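Local coordinates for putative beta-glucosidase (Bifidobacterium adolescentis, PDB 5WAB), which hydrolyses beta-glucosidic bonds as a member of glycoside hydrolase family 3, and probably acts on alpha-L-arabinopyranosidic ends of certain ginsenosides too, at residues L319-D322 / D323-P327; H186-K189 / T190-W194; N248-M251 / P252-T256. All blocks are in the same frame, centred on the assembly; numbering follows the deposited sequence.

Interaction 1 of 3, residues L319-D322 / D323-P327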
loop_
_atom_site.group_PDB
_atom_site.type_symbol
_atom_site.label_atom_id
_atom_site.label_comp_id
_atom_site.label_asym_id
_atom_site.label_seq_id
_atom_site.Cartn_x
_atom_site.Cartn_y
_atom_site.Cartn_z
ATOM N N LEU A 319 -1.196 0.829 -19.583
ATOM C CA LEU A 319 -0.181 1.853 -19.800
ATOM C C LEU A 319 -0.201 2.400 -21.219
ATOM O O LEU A 319 -0.071 3.612 -21.409
ATOM C CB LEU A 319 1.207 1.293 -19.485
ATOM C CG LEU A 319 1.442 0.905 -18.028
ATOM C CD1 LEU A 319 2.840 0.344 -17.847
ATOM C CD2 LEU A 319 1.211 2.112 -17.130
ATOM N N LYS A 320 -0.357 1.536 -22.218
ATOM C CA LYS A 320 -0.320 1.953 -23.612
ATOM C C LYS A 320 -1.309 1.097 -24.386
ATOM O O LYS A 320 -1.579 -0.049 -24.014
ATOM C CB LYS A 320 1.089 1.851 -24.210
ATOM C CG LYS A 320 1.303 0.665 -25.126
ATOM C CD LYS A 320 2.689 0.682 -25.767
ATOM C CE LYS A 320 2.836 1.775 -26.815
ATOM N NZ LYS A 320 4.176 1.715 -27.479
ATOM N N ASN A 321 -1.878 1.673 -25.444
ATOM C CA ASN A 321 -2.885 0.970 -26.230
ATOM C C ASN A 321 -2.957 1.551 -27.637
ATOM O O ASN A 321 -3.987 2.104 -28.036
ATOM C CB ASN A 321 -4.249 1.053 -25.528
ATOM C CG ASN A 321 -5.262 0.057 -26.072
ATOM O OD1 ASN A 321 -4.916 -0.864 -26.805
ATOM N ND2 ASN A 321 -6.526 0.242 -25.704
ATOM N N ASP A 322 -1.871 1.415 -28.399
ATOM C CA ASP A 322 -1.815 1.974 -29.745
ATOM C C ASP A 322 -2.871 1.345 -30.642
ATOM O O ASP A 322 -3.124 0.139 -30.579
ATOM C CB ASP A 322 -0.428 1.756 -30.359
ATOM C CG ASP A 322 0.627 2.687 -29.785
ATOM O OD1 ASP A 322 0.322 3.410 -28.813
ATOM O OD2 ASP A 322 1.763 2.698 -30.311
ATOM N N ASP A 323 -3.504 2.181 -31.467
ATOM C CA ASP A 323 -4.473 1.742 -32.469
ATOM C C ASP A 323 -5.635 0.975 -31.856
ATOM O O ASP A 323 -6.328 0.235 -32.563
ATOM C CB ASP A 323 -3.806 0.894 -33.556
ATOM C CG ASP A 323 -2.693 1.630 -34.265
ATOM O OD1 ASP A 323 -2.841 2.847 -34.517
ATOM O OD2 ASP A 323 -1.666 0.986 -34.563
ATOM N N ASP A 324 -5.840 1.130 -30.546
ATOM C CA ASP A 324 -6.890 0.430 -29.811
ATOM C C ASP A 324 -6.825 -1.075 -30.068
ATOM O O ASP A 324 -7.829 -1.728 -30.366
ATOM C CB ASP A 324 -8.273 0.990 -30.155
ATOM C CG ASP A 324 -8.503 2.375 -29.580
ATOM O OD1 ASP A 324 -8.572 2.498 -28.338
ATOM O OD2 ASP A 324 -8.618 3.341 -30.363
ATOM N N ILE A 325 -5.613 -1.627 -29.943
ATOM C CA ILE A 325 -5.439 -3.069 -30.082
ATOM C C ILE A 325 -6.186 -3.803 -28.975
ATOM O O ILE A 325 -6.627 -4.944 -29.160
ATOM C CB ILE A 325 -3.936 -3.420 -30.096
ATOM C CG1 ILE A 325 -3.719 -4.923 -30.286
ATOM C CG2 ILE A 325 -3.256 -2.936 -28.824
ATOM C CD1 ILE A 325 -2.273 -5.298 -30.551
ATOM N N LEU A 326 -6.348 -3.167 -27.819
ATOM C CA LEU A 326 -7.243 -3.670 -26.786
ATOM C C LEU A 326 -8.525 -2.846 -26.775
ATOM O O LEU A 326 -8.469 -1.610 -26.868
ATOM C CB LEU A 326 -6.585 -3.609 -25.407
ATOM C CG LEU A 326 -5.452 -4.603 -25.152
ATOM C CD1 LEU A 326 -4.661 -4.185 -23.926
ATOM C CD2 LEU A 326 -5.976 -6.020 -24.988
ATOM N N PRO A 327 -9.702 -3.480 -26.650
ATOM C CA PRO A 327 -9.932 -4.923 -26.505
ATOM C C PRO A 327 -9.776 -5.747 -27.781
ATOM O O PRO A 327 -9.874 -5.225 -28.895
ATOM C CB PRO A 327 -11.390 -5.001 -26.030
ATOM C CG PRO A 327 -11.851 -3.591 -25.836
ATOM C CD PRO A 327 -10.969 -2.734 -26.657
#

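Interaction 2 of 3, residues H186-K189 / T190-W194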
loop_
_atom_site.group_PDB
_atom_site.type_symbol
_atom_site.label_atom_id
_atom_site.label_comp_id
_atom_site.label_asym_id
_atom_site.label_seq_id
_atom_site.Cartn_x
_atom_site.Cartn_y
_atom_site.Cartn_z
ATOM N N HIS A 186 -3.678 8.226 9.680
ATOM C CA HIS A 186 -5.046 8.272 9.168
ATOM C C HIS A 186 -5.829 7.020 9.537
ATOM O O HIS A 186 -7.013 7.100 9.876
ATOM C CB HIS A 186 -5.046 8.453 7.650
ATOM C CG HIS A 186 -6.417 8.426 7.048
ATOM N ND1 HIS A 186 -7.303 9.477 7.157
ATOM C CD2 HIS A 186 -7.072 7.450 6.374
ATOM C CE1 HIS A 186 -8.434 9.158 6.553
ATOM N NE2 HIS A 186 -8.320 7.933 6.073
ATOM N N ILE A 187 -5.207 5.852 9.429
ATOM C CA ILE A 187 -5.915 4.616 9.745
ATOM C C ILE A 187 -6.187 4.511 11.245
ATOM O O ILE A 187 -7.253 4.038 11.662
ATOM C CB ILE A 187 -5.111 3.428 9.198
ATOM C CG1 ILE A 187 -4.985 3.583 7.672
ATOM C CG2 ILE A 187 -5.773 2.126 9.565
ATOM C CD1 ILE A 187 -4.156 2.512 6.989
ATOM N N VAL A 188 -5.253 4.982 12.076
ATOM C CA VAL A 188 -5.457 4.956 13.523
ATOM C C VAL A 188 -6.600 5.882 13.919
ATOM O O VAL A 188 -7.412 5.555 14.793
ATOM C CB VAL A 188 -4.154 5.328 14.257
ATOM C CG1 VAL A 188 -4.444 5.758 15.684
ATOM C CG2 VAL A 188 -3.175 4.162 14.259
ATOM N N LYS A 189 -6.669 7.061 13.304
ATOM C CA LYS A 189 -7.706 8.015 13.669
ATOM C C LYS A 189 -9.041 7.691 13.004
ATOM O O LYS A 189 -10.098 7.877 13.616
ATOM C CB LYS A 189 -7.257 9.433 13.324
ATOM C CG LYS A 189 -6.175 9.957 14.245
ATOM C CD LYS A 189 -5.707 11.326 13.815
ATOM C CE LYS A 189 -4.734 11.904 14.817
ATOM N NZ LYS A 189 -4.112 13.167 14.327
ATOM N N THR A 190 -9.031 7.209 11.759
ATOM C CA THR A 190 -10.299 6.974 11.069
ATOM C C THR A 190 -10.897 5.644 11.487
ATOM O O THR A 190 -12.061 5.576 11.898
ATOM C CB THR A 190 -10.115 7.036 9.560
ATOM O OG1 THR A 190 -9.585 8.320 9.222
ATOM C CG2 THR A 190 -11.464 6.826 8.849
ATOM N N ALA A 191 -10.125 4.577 11.376
ATOM C CA ALA A 191 -10.552 3.333 11.966
ATOM C C ALA A 191 -9.800 3.270 13.287
ATOM O O ALA A 191 -9.353 4.301 13.792
ATOM C CB ALA A 191 -10.260 2.157 11.027
ATOM N N GLN A 192 -9.602 2.100 13.816
ATOM C CA GLN A 192 -8.887 2.000 15.077
ATOM C C GLN A 192 -8.417 0.563 15.122
ATOM O O GLN A 192 -9.114 -0.304 15.667
ATOM C CB GLN A 192 -9.759 2.354 16.289
ATOM C CG GLN A 192 -9.819 3.848 16.652
ATOM C CD GLN A 192 -8.579 4.337 17.415
ATOM O OE1 GLN A 192 -7.785 3.540 17.922
ATOM N NE2 GLN A 192 -8.416 5.658 17.494
ATOM N N PRO A 193 -7.263 0.269 14.534
ATOM C CA PRO A 193 -6.843 -1.129 14.439
ATOM C C PRO A 193 -6.647 -1.699 15.831
ATOM O O PRO A 193 -6.024 -1.079 16.695
ATOM C CB PRO A 193 -5.527 -1.055 13.656
ATOM C CG PRO A 193 -5.472 0.336 13.088
ATOM C CD PRO A 193 -6.237 1.194 14.032
ATOM N N TRP A 194 -7.202 -2.885 16.051
ATOM C CA TRP A 194 -7.098 -3.464 17.379
ATOM C C TRP A 194 -5.663 -3.856 17.712
ATOM O O TRP A 194 -5.350 -4.065 18.888
ATOM C CB TRP A 194 -8.072 -4.648 17.496
ATOM C CG TRP A 194 -9.518 -4.226 17.292
ATOM C CD1 TRP A 194 -10.000 -2.944 17.257
ATOM C CD2 TRP A 194 -10.659 -5.081 17.102
ATOM N NE1 TRP A 194 -11.360 -2.947 17.053
ATOM C CE2 TRP A 194 -11.790 -4.245 16.957
ATOM C CE3 TRP A 194 -10.834 -6.467 17.044
ATOM C CZ2 TRP A 194 -13.075 -4.754 16.758
ATOM C CZ3 TRP A 194 -12.105 -6.968 16.850
ATOM C CH2 TRP A 194 -13.210 -6.114 16.705
HETATM O O HOH W 1 -10.386 7.507 16.881
#

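Interaction 3 of 3, residues N248-M251 / P252-T256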
loop_
_atom_site.group_PDB
_atom_site.type_symbol
_atom_site.label_atom_id
_atom_site.label_comp_id
_atom_site.label_asym_id
_atom_site.label_seq_id
_atom_site.Cartn_x
_atom_site.Cartn_y
_atom_site.Cartn_z
ATOM N N ASN A 248 2.971 -3.930 23.885
ATOM C CA ASN A 248 2.165 -4.812 24.719
ATOM C C ASN A 248 2.596 -6.268 24.625
ATOM O O ASN A 248 2.526 -6.994 25.621
ATOM C CB ASN A 248 0.695 -4.695 24.336
ATOM C CG ASN A 248 0.189 -3.279 24.437
ATOM O OD1 ASN A 248 0.507 -2.432 23.598
ATOM N ND2 ASN A 248 -0.591 -3.004 25.474
ATOM N N LEU A 249 3.030 -6.722 23.455
ATOM C CA LEU A 249 3.105 -8.152 23.178
ATOM C C LEU A 249 4.410 -8.495 22.476
ATOM O O LEU A 249 4.684 -7.988 21.382
ATOM C CB LEU A 249 1.911 -8.587 22.323
ATOM C CG LEU A 249 1.739 -10.072 22.005
ATOM C CD1 LEU A 249 1.365 -10.881 23.242
ATOM C CD2 LEU A 249 0.706 -10.249 20.905
ATOM N N GLU A 250 5.180 -9.401 23.078
ATOM C CA GLU A 250 6.348 -9.981 22.429
ATOM C C GLU A 250 5.910 -11.189 21.614
ATOM O O GLU A 250 5.217 -12.073 22.128
ATOM C CB GLU A 250 7.404 -10.410 23.450
ATOM C CG GLU A 250 8.633 -11.063 22.811
ATOM C CD GLU A 250 9.352 -12.052 23.727
ATOM O OE1 GLU A 250 8.687 -12.692 24.566
ATOM O OE2 GLU A 250 10.589 -12.195 23.602
ATOM N N MET A 251 6.306 -11.216 20.340
ATOM C CA MET A 251 6.047 -12.349 19.466
ATOM C C MET A 251 7.304 -12.619 18.644
ATOM O O MET A 251 7.912 -11.670 18.118
ATOM C CB MET A 251 4.851 -12.092 18.547
ATOM C CG MET A 251 3.525 -11.967 19.276
ATOM S SD MET A 251 2.930 -13.495 20.012
ATOM C CE MET A 251 2.616 -14.493 18.556
ATOM N N PRO A 252 7.745 -13.878 18.543
ATOM C CA PRO A 252 7.178 -15.004 19.285
ATOM C C PRO A 252 7.712 -14.985 20.709
ATOM O O PRO A 252 8.656 -14.240 20.976
ATOM C CB PRO A 252 7.679 -16.221 18.504
ATOM C CG PRO A 252 8.999 -15.784 17.976
ATOM C CD PRO A 252 8.848 -14.306 17.663
ATOM N N PRO A 253 7.103 -15.743 21.614
ATOM C CA PRO A 253 7.592 -15.760 22.997
ATOM C C PRO A 253 8.986 -16.364 23.082
ATOM O O PRO A 253 9.233 -17.479 22.618
ATOM C CB PRO A 253 6.557 -16.622 23.729
ATOM C CG PRO A 253 5.961 -17.479 22.654
ATOM C CD PRO A 253 5.928 -16.611 21.435
ATOM N N SER A 254 9.900 -15.615 23.687
ATOM C CA SER A 254 11.225 -16.115 24.015
ATOM C C SER A 254 11.261 -16.797 25.375
ATOM O O SER A 254 12.341 -17.185 25.837
ATOM C CB SER A 254 12.238 -14.971 23.962
ATOM O OG SER A 254 11.843 -13.913 24.815
ATOM N N TYR A 255 10.100 -16.959 26.011
ATOM C CA TYR A 255 9.983 -17.553 27.344
ATOM C C TYR A 255 10.832 -16.780 28.354
ATOM O O TYR A 255 11.638 -17.342 29.097
ATOM C CB TYR A 255 10.332 -19.044 27.312
ATOM C CG TYR A 255 9.340 -19.823 26.473
ATOM C CD1 TYR A 255 9.508 -19.953 25.099
ATOM C CD2 TYR A 255 8.213 -20.389 27.046
ATOM C CE1 TYR A 255 8.590 -20.646 24.329
ATOM C CE2 TYR A 255 7.287 -21.078 26.284
ATOM C CZ TYR A 255 7.481 -21.205 24.928
ATOM O OH TYR A 255 6.562 -21.894 24.167
ATOM N N THR A 256 10.608 -15.461 28.391
ATOM C CA THR A 256 11.332 -14.544 29.261
ATOM C C THR A 256 10.368 -13.644 30.022
ATOM O O THR A 256 10.723 -12.519 30.391
ATOM C CB THR A 256 12.327 -13.686 28.473
ATOM O OG1 THR A 256 11.665 -13.079 27.354
ATOM C CG2 THR A 256 13.517 -14.517 27.984
HETATM O O HOH W 2 8.322 -15.069 26.955
#

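Interaction 1 of 3, residues L319-D322 / D323-P327
The amide of N321 pairs with the backbone of L326 through two hydrogen bonds. OD1 of N321 accepts the L326 N-H at 2.9 Å, with the donor in the plane of the side-chain carbonyl and on a lone pair. Its neighbour ND2 donates a hydrogen bond to L326 O, also at 2.9 Å, almost straight (172°) and with the acceptor practically in the amide plane. With CG anti to the backbone N (chi1 -165°), the amide of N321 reaches across the bend to the backbone of L326. I325 fills in beside it, CG2 lying 3.3 Å from N321 OD1. The backbone turns tightly in between: D324 N bonds to N321 O at 3.3 Å, closing a type II turn over D322 and D323, and I325 N bonds to D322 O at 3.1 Å. D323, the third residue of that turn, has the positive phi usual there, and D324 also adopts a left-handed conformation in the overlapping turn. L319 and K320 both face I466, a classic beta bulge at the end of strand 317-321, the edge of the mixed sheet of the family 3 C-terminal domain, antiparallel to strand 465-468. K320 NZ bonds to A463 O and makes a long salt bridge with D322. Satisfied at both polar atoms by one residue, the side-chain amide is held flat and ties the strand end to the chain leaving the turn.

Interaction 2 of 3, residues H186-K189 / T190-W194
H186 O takes two hydrogen bonds from T190, one from the backbone N at 2.8 Å and one from OG1 at 2.9 Å, which arrive from opposite faces of the carbonyl plane. The hydroxyl is beside the backbone N of T190 (chi1 -58°), which lets it fold back up the last turn of the helix. The same torsion sets OG1 over one face of the H186 imidazole, off-centre and 3.0 Å from CE1, while T190 CB makes a CH-pi contact with the ring. H134 stacks on H186 in turn. The final helical bond, A191 N to I187 O at 2.9 Å, is weak, and A191 then leaves helical geometry. Beyond it a water bridges K189 O and Q192 NE2, accepting from the amide at 2.8 Å; that amide is positioned further by E226 N at OE1 and G224 O at NE2. P193 turns CG against I187 CG2, 4.0 Å away. This is a helix-to-strand link of the TIM-barrel-like N-terminal domain: I187 faces helix 129-144, P193 lies on strand 149-155, and W194 leads into strand 195-198 with a backbone bond to I228 of strand 228-230.

Interaction 3 of 3, residues N248-M251 / P252-T256
S254 OG donates to E250 OE2 at a very short modelled 2.4 Å, a length best treated as doubtful. The same hydroxyl accepts from T256 OG1 at 2.7 Å, and T256 OG1 is in turn bonded to R239 NH1. OG is thus the second of two hydroxyls linking the guanidinium of R239 to the carboxylate. Its place between the backbone N and the carbonyl carbon of S254 (chi1 56°) brings it within hold of both partners. The backbone N-H of S254 adds a weak but straight bond to E250 OE1 at 3.3 Å (168°), and a longer, more bent weak one to OE2. A water takes the T256 N-H at 2.7 Å and donates weakly to OE1, while R239 lies at long ion-pair range of that oxygen. E250 reaches all this with CG anti to its own N (chi1 178°) and the rest of the chain extended across the bend, CG passing 3.7 Å from P252 O. A cis peptide between M251 and P252 lies within the bend. The loop belongs to the N-terminal barrel domain, beside strand 228-230, where M251 packs on M230 and P252 on W233. With an alanine in place of E250, the S254 hydroxyl and N-H would probably lose their acceptor and the turn a tie across its mouth. The buried carboxylate is therefore met by hydroxyl, amide N-H, water and a distant arginine, which together probably favour its charged form and fix the proline-rich loop leading to helix 257-265.

From the N terminus the three contacts follow in series, none nested in or crossing another. Interaction 2 closes the loop between helix 182-190 and strand 195-198. Interaction 3 then folds the loop between helices 239-245 and 257-265, its centre about 25 Å from that of interaction 2. Both belong to the N-terminal barrel domain and meet strand 228-230, W194 bonding to I228 and L249 to V229. Interaction 1 comes last, turning the chain out of edge strand 317-321 in the C-terminal domain. It lies on the opposite side of the chain's centre, about 40 Å from interaction 2 and 54 Å from interaction 3, centre to centre.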